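Side-chain contacts in designed helical repeat protein (Synthetic construct, PDB 5CWD), which has no known biological function but was designed computationally from scratch as a helical repeat protein: residues 52-57 against 98-103; 14-19 against 60-65; 113-118 against 134-139; 138-143 against 154-159. All coordinates share one frame; numbering follows the deposited sequence.

Contacts 1 and 2 interleave along the chain, their segments alternating, and contacts 3 and 4 come after; no ligand or active site is involved. Contact 2 lies at the N-terminal end, its centre about 10 Å from that of contact 1. Helix 45-63 serves both: F52 of contact 1 packs on A14 and A15 of contact 2, with F52 CE2 3.7 Å from A14 CB. Contact 3 is centred about 9 Å from contact 1, where A102 CB meets A114 CB at 3.6 Å. Contacts 3 and 4 share E138 and A139 on helix 129-147, and F136 touches A159. Contacts 2 and 4 are the far ends, centres about 21 Å and nearest atoms about 11 Å apart.

Contact 1: residues 52-57 against 98-103; sequences FCEAAA and AARAAA
E54 and R100 make the outer part of this contact, reaching across from helix 45-63 to helix 87-105; C53, just before E54, is joined to C76 of helix 66-83 by a disulfide. The glutamate chain runs extended beyond CG, with CG anti to the carbonyl carbon (chi1 -66°), and brings OE2 to the edge of the R100 guanidinium, near its plane. R100 meets it with a chain that bends at chi3 (-77°), turning the guanidinium back toward helix 45-63. Even so, E54 OE2 stays 3.9 Å from R100 NH2, so this is a long salt bridge without a hydrogen bond. The carboxylate and guanidinium planes stand 70° apart, so the two groups are not paired flat against each other. The other carboxylate oxygen, OE1, forms a weak, long ion pair with R58 one turn further along its own helix. Both residues are partly exposed, and solvent probably weakens the attraction.

The two helices are separated by helix 66-83 in the sequence yet pack side by side, as helices do in the stacked architecture of an alpha-helical repeat protein. Alanine permits the approach further along the segment: the CA atoms of A57 and A98 are 4.9 Å apart.

At A57 the methyl group points toward helix 87-105 and lands beside the A98 backbone, with A57 CB 3.8 Å from A98 N. The two methyls also meet, A57 CB lying 3.9 Å from A98 CB. Both alanines are buried, and F94 of helix 87-105 packs against A57 as well.

Contact 2: residues 14-19 against 60-65; sequences AARKAA and AAESND
R16 NH2 and E62 OE1 lie 2.7 Å apart, forming a salt bridge that joins helix 4-20 to the last turn of helix 45-63. The hydrogen bond within it is weak, because the N-H...O angle is only 122°. R16 extends from CG to NE and presents the edge of its guanidinium, with E62 CD in the guanidinium plane. The carboxylate is turned 51° from that plane, and its second oxygen stands further off, E62 OE2 being 3.5 Å from R16 NH2. One nitrogen therefore does the gripping. This pair sits at the surface, where the charges are likely to be partly screened by water.

At N64, which has positive phi, the chain leaves the helix. S63 OG donates to A60 O at 2.9 Å, from above the carbonyl plane, and accepts from D65 N at 3.1 Å; the latter bond defines an ST turn. D65 becomes the N-cap of helix 66-83.

Among the neighbouring helices, A18 rests on helix 24-40, A14 and A15 pack on F52 of helix 45-63, and A19 and S63 both touch V68 of helix 66-83.

Contact 3: residues 113-118 against 134-139; sequences IAAKAC and RSFCEA
F136 is the bump of this contact, and the hollow that takes it is formed by A114, A115 and C118 on the facing surface of helix 108-125. Its ring is carried straight out from helix 129-147, because CG lies anti to the backbone N (chi1 -167°). The far end of the ring enters between small residues. A114 CB sits at the ring edge, in its plane, 3.5 Å from F136 CZ, while the neighbouring backbone forms the floor, with A114 C 3.4 Å from F136 CE2. A115 CB is a looser wall, 4.5 Å from F136 CZ.

One helical turn on, C118 closes the hollow. C118 CB also lies at the ring edge, near its plane, 3.6 Å from F136 CD2, and its sulfur makes an edge-on sulfur-aromatic contact: C118 SG is 5.2 Å from the ring centroid and 77° off the ring normal. The disulfide from C118 to C95 of helix 87-105 helps to fix that sulfur in place.

The two helices are consecutive in the chain, and segments 113-118 and 134-139 run roughly antiparallel, at 144°, within the all-helical repeat architecture. The segment axes come no closer than 10.6 Å, a spacing the F136 ring fills between these segments.

Shortening this side chain to an alanine here would probably leave the hollow between A114 and C118 unfilled and deprive the C118 sulfur of its aromatic neighbour. Other helices share the ring: A159 and V163 of helix 150-167 touch it, as does A99 of helix 87-105.

Contact 4: residues 138-143 against 154-159; sequences EAAKRA and KIAKKA
A140 and A156 form a close alanine-on-alanine packing within the antiparallel helical hairpin made by helices 129-147 and 150-167, the last two of the repeat array. The segments run almost exactly antiparallel, at 175°, with their axes 8.6 Å apart. Small side chains make this spacing possible: the CA atoms of A140 and A156 are separated by 5.0 Å, and each methyl points toward the opposite helix. A140 CB and A156 CB meet at 4.0 Å, and A156 CB also rests against the backbone, 3.8 Å from A140 O. A144 of helix 129-147 continues the packing on A156, while A159 touches F136.

On the more exposed side of this buried pair, two lysines cross at about a right angle. K157 sets out away from the partner helix and runs extended, whereas K141 is bent at chi2, chi3 and chi4, and its ammonium end swings over to the K157 chain. The like charges remain apart, K141 NZ being 5.4 Å from K157 NZ. E173, in a salt bridge, probably offsets the K141 charge, while K157 NZ has a weak, long ion pair with E153. K141 NZ meets the aliphatic part of K157, 3.7 Å from K157 CG.

Contact 1: residues 52-57 against 98-103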
loop_
_atom_site.group_PDB
_atom_site.type_symbol
_atom_site.label_atom_id
_atom_site.label_comp_id
_atom_site.label_asym_id
_atom_site.label_seq_id
_atom_site.Cartn_x
_atom_site.Cartn_y
_atom_site.Cartn_z
ATOM N N PHE A 52 1.182 -8.651 -2.689
ATOM C CA PHE A 52 1.170 -7.824 -3.891
ATOM C C PHE A 52 0.823 -6.376 -3.555
ATOM O O PHE A 52 1.506 -5.450 -3.991
ATOM C CB PHE A 52 0.170 -8.375 -4.910
ATOM C CG PHE A 52 0.273 -7.742 -6.271
ATOM C CD1 PHE A 52 -0.296 -6.504 -6.522
ATOM C CD2 PHE A 52 0.927 -8.392 -7.305
ATOM C CE1 PHE A 52 -0.207 -5.926 -7.770
ATOM C CE2 PHE A 52 1.017 -7.816 -8.555
ATOM C CZ PHE A 52 0.447 -6.583 -8.787
ATOM N N CYS A 53 -0.245 -6.187 -2.784
ATOM C CA CYS A 53 -0.685 -4.850 -2.397
ATOM C C CYS A 53 0.354 -4.139 -1.543
ATOM O O CYS A 53 0.633 -2.957 -1.750
ATOM C CB CYS A 53 -2.007 -4.919 -1.640
ATOM S SG CYS A 53 -3.425 -5.251 -2.693
ATOM N N GLU A 54 0.916 -4.854 -0.575
ATOM C CA GLU A 54 1.958 -4.278 0.265
ATOM C C GLU A 54 3.179 -3.895 -0.574
ATOM O O GLU A 54 3.724 -2.793 -0.429
ATOM C CB GLU A 54 2.349 -5.250 1.378
ATOM C CG GLU A 54 1.237 -5.493 2.388
ATOM C CD GLU A 54 1.674 -6.353 3.556
ATOM O OE1 GLU A 54 2.762 -6.964 3.476
ATOM O OE2 GLU A 54 0.928 -6.415 4.557
ATOM N N ALA A 55 3.602 -4.794 -1.459
ATOM C CA ALA A 55 4.702 -4.493 -2.372
ATOM C C ALA A 55 4.370 -3.282 -3.243
ATOM O O ALA A 55 5.214 -2.415 -3.472
ATOM C CB ALA A 55 5.012 -5.695 -3.241
ATOM N N ALA A 56 3.128 -3.234 -3.717
ATOM C CA ALA A 56 2.662 -2.149 -4.572
ATOM C C ALA A 56 2.715 -0.814 -3.841
ATOM O O ALA A 56 3.162 0.190 -4.396
ATOM C CB ALA A 56 1.247 -2.432 -5.053
ATOM N N ALA A 57 2.249 -0.805 -2.598
ATOM C CA ALA A 57 2.328 0.391 -1.769
ATOM C C ALA A 57 3.785 0.785 -1.560
ATOM O O ALA A 57 4.146 1.957 -1.692
ATOM C CB ALA A 57 1.644 0.162 -0.436
ATOM N N ALA A 98 2.105 1.254 3.154
ATOM C CA ALA A 98 2.485 2.574 2.669
ATOM C C ALA A 98 3.002 3.443 3.806
ATOM O O ALA A 98 4.015 4.125 3.665
ATOM C CB ALA A 98 1.305 3.246 1.991
ATOM N N ALA A 99 2.297 3.419 4.931
ATOM C CA ALA A 99 2.701 4.193 6.095
ATOM C C ALA A 99 4.056 3.720 6.592
ATOM O O ALA A 99 4.921 4.530 6.919
ATOM C CB ALA A 99 1.665 4.080 7.196
ATOM N N ARG A 100 4.235 2.405 6.650
ATOM C CA ARG A 100 5.506 1.839 7.088
ATOM C C ARG A 100 6.642 2.265 6.168
ATOM O O ARG A 100 7.673 2.752 6.633
ATOM C CB ARG A 100 5.424 0.315 7.154
ATOM C CG ARG A 100 4.635 -0.192 8.353
ATOM C CD ARG A 100 4.796 -1.687 8.549
ATOM N NE ARG A 100 3.998 -2.458 7.599
ATOM C CZ ARG A 100 2.716 -2.768 7.770
ATOM N NH1 ARG A 100 2.062 -2.370 8.857
ATOM N NH2 ARG A 100 2.081 -3.477 6.847
ATOM N N ALA A 101 6.452 2.083 4.867
ATOM C CA ALA A 101 7.451 2.513 3.897
ATOM C C ALA A 101 7.762 3.998 4.082
ATOM O O ALA A 101 8.926 4.402 4.144
ATOM C CB ALA A 101 6.966 2.242 2.489
ATOM N N ALA A 102 6.708 4.801 4.185
ATOM C CA ALA A 102 6.850 6.238 4.394
ATOM C C ALA A 102 7.630 6.529 5.672
ATOM O O ALA A 102 8.434 7.457 5.720
ATOM C CB ALA A 102 5.483 6.900 4.447
ATOM N N ALA A 103 7.386 5.734 6.706
ATOM C CA ALA A 103 8.116 5.878 7.955
ATOM C C ALA A 103 9.578 5.514 7.739
ATOM O O ALA A 103 10.477 6.170 8.266
ATOM C CB ALA A 103 7.502 5.007 9.038
#

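Contact 2: residues 14-19 against 60-65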
loop_
_atom_site.group_PDB
_atom_site.type_symbol
_atom_site.label_atom_id
_atom_site.label_comp_id
_atom_site.label_asym_id
_atom_site.label_seq_id
_atom_site.Cartn_x
_atom_site.Cartn_y
_atom_site.Cartn_z
ATOM N N ALA A 14 6.064 -8.311 -9.814
ATOM C CA ALA A 14 4.905 -8.008 -10.639
ATOM C C ALA A 14 4.275 -6.690 -10.207
ATOM O O ALA A 14 3.885 -5.874 -11.045
ATOM C CB ALA A 14 3.889 -9.137 -10.560
ATOM N N ALA A 15 4.179 -6.485 -8.896
ATOM C CA ALA A 15 3.637 -5.240 -8.359
ATOM C C ALA A 15 4.457 -4.049 -8.829
ATOM O O ALA A 15 3.908 -3.066 -9.329
ATOM C CB ALA A 15 3.594 -5.284 -6.842
ATOM N N ARG A 16 5.774 -4.136 -8.666
ATOM C CA ARG A 16 6.652 -3.072 -9.137
ATOM C C ARG A 16 6.463 -2.839 -10.634
ATOM O O ARG A 16 6.285 -1.701 -11.072
ATOM C CB ARG A 16 8.114 -3.397 -8.828
ATOM C CG ARG A 16 8.506 -3.126 -7.383
ATOM C CD ARG A 16 9.998 -2.871 -7.245
ATOM N NE ARG A 16 10.358 -2.426 -5.898
ATOM C CZ ARG A 16 10.253 -1.173 -5.463
ATOM N NH1 ARG A 16 9.792 -0.218 -6.260
ATOM N NH2 ARG A 16 10.607 -0.872 -4.222
ATOM N N LYS A 17 6.484 -3.917 -11.412
ATOM C CA LYS A 17 6.293 -3.814 -12.855
ATOM C C LYS A 17 4.946 -3.183 -13.197
ATOM O O LYS A 17 4.824 -2.455 -14.183
ATOM C CB LYS A 17 6.401 -5.188 -13.517
ATOM C CG LYS A 17 7.828 -5.639 -13.795
ATOM C CD LYS A 17 7.850 -6.986 -14.504
ATOM C CE LYS A 17 9.259 -7.388 -14.893
ATOM N NZ LYS A 17 9.288 -8.725 -15.552
ATOM N N ALA A 18 3.936 -3.470 -12.383
ATOM C CA ALA A 18 2.614 -2.885 -12.575
ATOM C C ALA A 18 2.605 -1.408 -12.186
ATOM O O ALA A 18 1.913 -0.602 -12.806
ATOM C CB ALA A 18 1.579 -3.650 -11.774
ATOM N N ALA A 19 3.369 -1.063 -11.154
ATOM C CA ALA A 19 3.463 0.323 -10.697
ATOM C C ALA A 19 4.229 1.196 -11.690
ATOM O O ALA A 19 3.864 2.348 -11.921
ATOM C CB ALA A 19 4.126 0.381 -9.330
ATOM N N ALA A 60 4.975 2.340 -4.810
ATOM C CA ALA A 60 4.366 3.655 -4.965
ATOM C C ALA A 60 4.996 4.664 -4.015
ATOM O O ALA A 60 5.139 5.839 -4.351
ATOM C CB ALA A 60 2.875 3.577 -4.731
ATOM N N ALA A 61 5.368 4.204 -2.826
ATOM C CA ALA A 61 6.068 5.062 -1.879
ATOM C C ALA A 61 7.466 5.400 -2.388
ATOM O O ALA A 61 7.813 6.571 -2.540
ATOM C CB ALA A 61 6.149 4.396 -0.514
ATOM N N GLU A 62 8.263 4.369 -2.659
ATOM C CA GLU A 62 9.647 4.568 -3.079
ATOM C C GLU A 62 9.758 5.271 -4.432
ATOM O O GLU A 62 10.806 5.830 -4.759
ATOM C CB GLU A 62 10.380 3.226 -3.130
ATOM C CG GLU A 62 10.556 2.581 -1.766
ATOM C CD GLU A 62 11.211 1.216 -1.841
ATOM O OE1 GLU A 62 11.966 0.965 -2.805
ATOM O OE2 GLU A 62 10.966 0.390 -0.935
ATOM N N SER A 63 8.682 5.244 -5.216
ATOM C CA SER A 63 8.676 5.910 -6.515
ATOM C C SER A 63 8.677 7.418 -6.338
ATOM O O SER A 63 9.321 8.145 -7.096
ATOM C CB SER A 63 7.458 5.494 -7.338
ATOM O OG SER A 63 6.318 6.244 -6.954
ATOM N N ASN A 64 7.936 7.876 -5.335
ATOM C CA ASN A 64 7.828 9.295 -5.021
ATOM C C ASN A 64 7.094 10.070 -6.117
ATOM O O ASN A 64 7.333 11.264 -6.307
ATOM C CB ASN A 64 9.219 9.897 -4.793
ATOM C CG ASN A 64 9.172 11.202 -4.028
ATOM O OD1 ASN A 64 8.351 11.380 -3.128
ATOM N ND2 ASN A 64 10.050 12.129 -4.390
ATOM N N ASP A 65 6.202 9.385 -6.830
ATOM C CA ASP A 65 5.370 10.023 -7.850
ATOM C C ASP A 65 3.894 9.863 -7.504
ATOM O O ASP A 65 3.497 8.864 -6.904
ATOM C CB ASP A 65 5.655 9.432 -9.231
ATOM C CG ASP A 65 4.844 10.098 -10.329
ATOM O OD1 ASP A 65 3.709 9.644 -10.591
ATOM O OD2 ASP A 65 5.339 11.078 -10.926
#

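Contact 3: residues 113-118 against 134-139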
loop_
_atom_site.group_PDB
_atom_site.type_symbol
_atom_site.label_atom_id
_atom_site.label_comp_id
_atom_site.label_asym_id
_atom_site.label_seq_id
_atom_site.Cartn_x
_atom_site.Cartn_y
_atom_site.Cartn_z
ATOM N N ILE A 113 2.969 11.489 -0.460
ATOM C CA ILE A 113 2.694 10.493 -1.492
ATOM C C ILE A 113 1.961 9.297 -0.890
ATOM O O ILE A 113 0.952 8.839 -1.429
ATOM C CB ILE A 113 3.999 10.002 -2.180
ATOM C CG1 ILE A 113 4.722 11.160 -2.879
ATOM C CG2 ILE A 113 3.710 8.879 -3.181
ATOM C CD1 ILE A 113 3.950 11.809 -4.016
ATOM N N ALA A 114 2.473 8.803 0.234
ATOM C CA ALA A 114 1.905 7.633 0.896
ATOM C C ALA A 114 0.480 7.908 1.349
ATOM O O ALA A 114 -0.419 7.104 1.115
ATOM C CB ALA A 114 2.767 7.222 2.080
ATOM N N ALA A 115 0.281 9.048 2.001
ATOM C CA ALA A 115 -1.041 9.442 2.464
ATOM C C ALA A 115 -2.024 9.500 1.299
ATOM O O ALA A 115 -3.088 8.864 1.325
ATOM C CB ALA A 115 -0.972 10.783 3.165
ATOM N N LYS A 116 -1.652 10.263 0.274
ATOM C CA LYS A 116 -2.493 10.420 -0.904
ATOM C C LYS A 116 -2.820 9.048 -1.484
ATOM O O LYS A 116 -3.979 8.739 -1.771
ATOM C CB LYS A 116 -1.797 11.297 -1.950
ATOM C CG LYS A 116 -2.719 12.289 -2.651
ATOM C CD LYS A 116 -1.969 13.122 -3.692
ATOM C CE LYS A 116 -1.084 14.196 -3.057
ATOM N NZ LYS A 116 -1.862 15.384 -2.594
ATOM N N ALA A 117 -1.788 8.222 -1.627
ATOM C CA ALA A 117 -1.941 6.875 -2.158
ATOM C C ALA A 117 -2.965 6.083 -1.355
ATOM O O ALA A 117 -3.985 5.646 -1.892
ATOM C CB ALA A 117 -0.605 6.159 -2.158
ATOM N N CYS A 118 -2.684 5.910 -0.068
ATOM C CA CYS A 118 -3.583 5.209 0.839
ATOM C C CYS A 118 -5.021 5.686 0.687
ATOM O O CYS A 118 -5.925 4.892 0.416
ATOM C CB CYS A 118 -3.126 5.402 2.283
ATOM S SG CYS A 118 -4.371 4.951 3.503
ATOM N N ARG A 134 -6.869 6.758 9.715
ATOM C CA ARG A 134 -6.606 6.249 11.055
ATOM C C ARG A 134 -5.670 5.045 10.997
ATOM O O ARG A 134 -4.731 4.938 11.787
ATOM C CB ARG A 134 -7.922 5.877 11.737
ATOM C CG ARG A 134 -7.839 5.713 13.242
ATOM C CD ARG A 134 -9.221 5.477 13.825
ATOM N NE ARG A 134 -9.173 4.828 15.132
ATOM C CZ ARG A 134 -10.232 4.309 15.748
ATOM N NH1 ARG A 134 -11.430 4.357 15.179
ATOM N NH2 ARG A 134 -10.094 3.735 16.937
ATOM N N SER A 135 -5.931 4.146 10.053
ATOM C CA SER A 135 -5.072 2.988 9.836
ATOM C C SER A 135 -3.653 3.431 9.505
ATOM O O SER A 135 -2.686 2.932 10.084
ATOM C CB SER A 135 -5.620 2.111 8.708
ATOM O OG SER A 135 -6.936 1.671 8.995
ATOM N N PHE A 136 -3.544 4.364 8.563
ATOM C CA PHE A 136 -2.254 4.927 8.168
ATOM C C PHE A 136 -1.495 5.481 9.372
ATOM O O PHE A 136 -0.380 5.033 9.693
ATOM C CB PHE A 136 -2.469 6.030 7.131
ATOM C CG PHE A 136 -1.214 6.466 6.425
ATOM C CD1 PHE A 136 -0.279 7.263 7.063
ATOM C CD2 PHE A 136 -0.982 6.095 5.109
ATOM C CE1 PHE A 136 0.867 7.677 6.405
ATOM C CE2 PHE A 136 0.164 6.502 4.448
ATOM C CZ PHE A 136 1.089 7.295 5.098
ATOM N N CYS A 137 -2.109 6.456 10.036
ATOM C CA CYS A 137 -1.481 7.106 11.174
ATOM C C CYS A 137 -1.085 6.075 12.225
ATOM O O CYS A 137 0.064 6.034 12.672
ATOM C CB CYS A 137 -2.416 8.149 11.782
ATOM S SG CYS A 137 -1.637 9.192 13.038
ATOM N N GLU A 138 -2.034 5.223 12.597
ATOM C CA GLU A 138 -1.791 4.243 13.644
ATOM C C GLU A 138 -0.685 3.277 13.233
ATOM O O GLU A 138 0.105 2.844 14.070
ATOM C CB GLU A 138 -3.071 3.477 13.975
ATOM C CG GLU A 138 -3.002 2.670 15.272
ATOM C CD GLU A 138 -2.940 3.543 16.519
ATOM O OE1 GLU A 138 -2.993 4.786 16.392
ATOM O OE2 GLU A 138 -2.842 2.981 17.631
ATOM N N ALA A 139 -0.624 2.942 11.948
ATOM C CA ALA A 139 0.451 2.095 11.440
ATOM C C ALA A 139 1.792 2.789 11.630
ATOM O O ALA A 139 2.753 2.190 12.125
ATOM C CB ALA A 139 0.230 1.762 9.977
#

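Contact 4: residues 138-143 against 154-159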
loop_
_atom_site.group_PDB
_atom_site.type_symbol
_atom_site.label_atom_id
_atom_site.label_comp_id
_atom_site.label_asym_id
_atom_site.label_seq_id
_atom_site.Cartn_x
_atom_site.Cartn_y
_atom_site.Cartn_z
ATOM N N GLU A 138 -2.034 5.223 12.597
ATOM C CA GLU A 138 -1.791 4.243 13.644
ATOM C C GLU A 138 -0.685 3.277 13.233
ATOM O O GLU A 138 0.105 2.844 14.070
ATOM C CB GLU A 138 -3.071 3.477 13.975
ATOM C CG GLU A 138 -3.002 2.670 15.272
ATOM C CD GLU A 138 -2.940 3.543 16.519
ATOM O OE1 GLU A 138 -2.993 4.786 16.392
ATOM O OE2 GLU A 138 -2.842 2.981 17.631
ATOM N N ALA A 139 -0.624 2.942 11.948
ATOM C CA ALA A 139 0.451 2.095 11.440
ATOM C C ALA A 139 1.792 2.789 11.630
ATOM O O ALA A 139 2.753 2.190 12.125
ATOM C CB ALA A 139 0.230 1.762 9.977
ATOM N N ALA A 140 1.851 4.056 11.231
ATOM C CA ALA A 140 3.054 4.854 11.446
ATOM C C ALA A 140 3.472 4.860 12.920
ATOM O O ALA A 140 4.622 4.544 13.254
ATOM C CB ALA A 140 2.837 6.269 10.959
ATOM N N LYS A 141 2.537 5.214 13.798
ATOM C CA LYS A 141 2.828 5.264 15.229
ATOM C C LYS A 141 3.266 3.893 15.741
ATOM O O LYS A 141 4.169 3.788 16.578
ATOM C CB LYS A 141 1.607 5.750 16.015
ATOM C CG LYS A 141 0.911 6.970 15.419
ATOM C CD LYS A 141 0.580 8.021 16.472
ATOM C CE LYS A 141 1.811 8.793 16.930
ATOM N NZ LYS A 141 1.490 10.229 17.161
ATOM N N ARG A 142 2.626 2.845 15.231
ATOM C CA ARG A 142 2.972 1.476 15.604
ATOM C C ARG A 142 4.420 1.183 15.238
ATOM O O ARG A 142 5.185 0.683 16.061
ATOM C CB ARG A 142 2.047 0.469 14.916
ATOM C CG ARG A 142 2.121 -0.936 15.496
ATOM C CD ARG A 142 1.185 -1.088 16.685
ATOM N NE ARG A 142 1.403 -2.339 17.412
ATOM C CZ ARG A 142 2.252 -2.486 18.427
ATOM N NH1 ARG A 142 2.982 -1.462 18.852
ATOM N NH2 ARG A 142 2.373 -3.664 19.021
ATOM N N ALA A 143 4.785 1.497 13.998
ATOM C CA ALA A 143 6.161 1.328 13.547
ATOM C C ALA A 143 7.121 2.096 14.449
ATOM O O ALA A 143 8.114 1.543 14.932
ATOM C CB ALA A 143 6.309 1.788 12.111
ATOM N N LYS A 154 9.059 11.069 14.980
ATOM C CA LYS A 154 8.981 12.341 14.264
ATOM C C LYS A 154 8.306 12.199 12.900
ATOM O O LYS A 154 7.244 12.780 12.663
ATOM C CB LYS A 154 10.378 12.939 14.090
ATOM C CG LYS A 154 11.053 13.316 15.400
ATOM C CD LYS A 154 12.132 14.368 15.203
ATOM C CE LYS A 154 12.617 14.908 16.540
ATOM N NZ LYS A 154 13.417 16.153 16.385
ATOM N N ILE A 155 8.925 11.435 12.004
ATOM C CA ILE A 155 8.373 11.237 10.666
ATOM C C ILE A 155 6.993 10.589 10.752
ATOM O O ILE A 155 6.131 10.839 9.910
ATOM C CB ILE A 155 9.310 10.374 9.778
ATOM C CG1 ILE A 155 8.778 10.289 8.341
ATOM C CG2 ILE A 155 9.504 8.983 10.364
ATOM C CD1 ILE A 155 8.955 11.570 7.547
ATOM N N ALA A 156 6.783 9.761 11.772
ATOM C CA ALA A 156 5.460 9.198 12.013
ATOM C C ALA A 156 4.435 10.307 12.258
ATOM O O ALA A 156 3.363 10.331 11.639
ATOM C CB ALA A 156 5.498 8.243 13.189
ATOM N N LYS A 157 4.769 11.227 13.159
ATOM C CA LYS A 157 3.887 12.352 13.456
ATOM C C LYS A 157 3.703 13.253 12.235
ATOM O O LYS A 157 2.597 13.732 11.972
ATOM C CB LYS A 157 4.433 13.151 14.639
ATOM C CG LYS A 157 4.240 12.441 15.975
ATOM C CD LYS A 157 4.891 13.185 17.130
ATOM C CE LYS A 157 4.595 12.493 18.455
ATOM N NZ LYS A 157 5.234 13.176 19.614
ATOM N N LYS A 158 4.780 13.476 11.487
ATOM C CA LYS A 158 4.688 14.239 10.247
ATOM C C LYS A 158 3.719 13.566 9.283
ATOM O O LYS A 158 2.876 14.221 8.663
ATOM C CB LYS A 158 6.061 14.378 9.590
ATOM C CG LYS A 158 7.048 15.236 10.366
ATOM C CD LYS A 158 8.427 15.199 9.721
ATOM C CE LYS A 158 9.461 15.944 10.550
ATOM N NZ LYS A 158 10.844 15.703 10.051
ATOM N N ALA A 159 3.846 12.251 9.163
ATOM C CA ALA A 159 2.978 11.476 8.290
ATOM C C ALA A 159 1.524 11.609 8.734
ATOM O O ALA A 159 0.631 11.859 7.917
ATOM C CB ALA A 159 3.403 10.024 8.281
#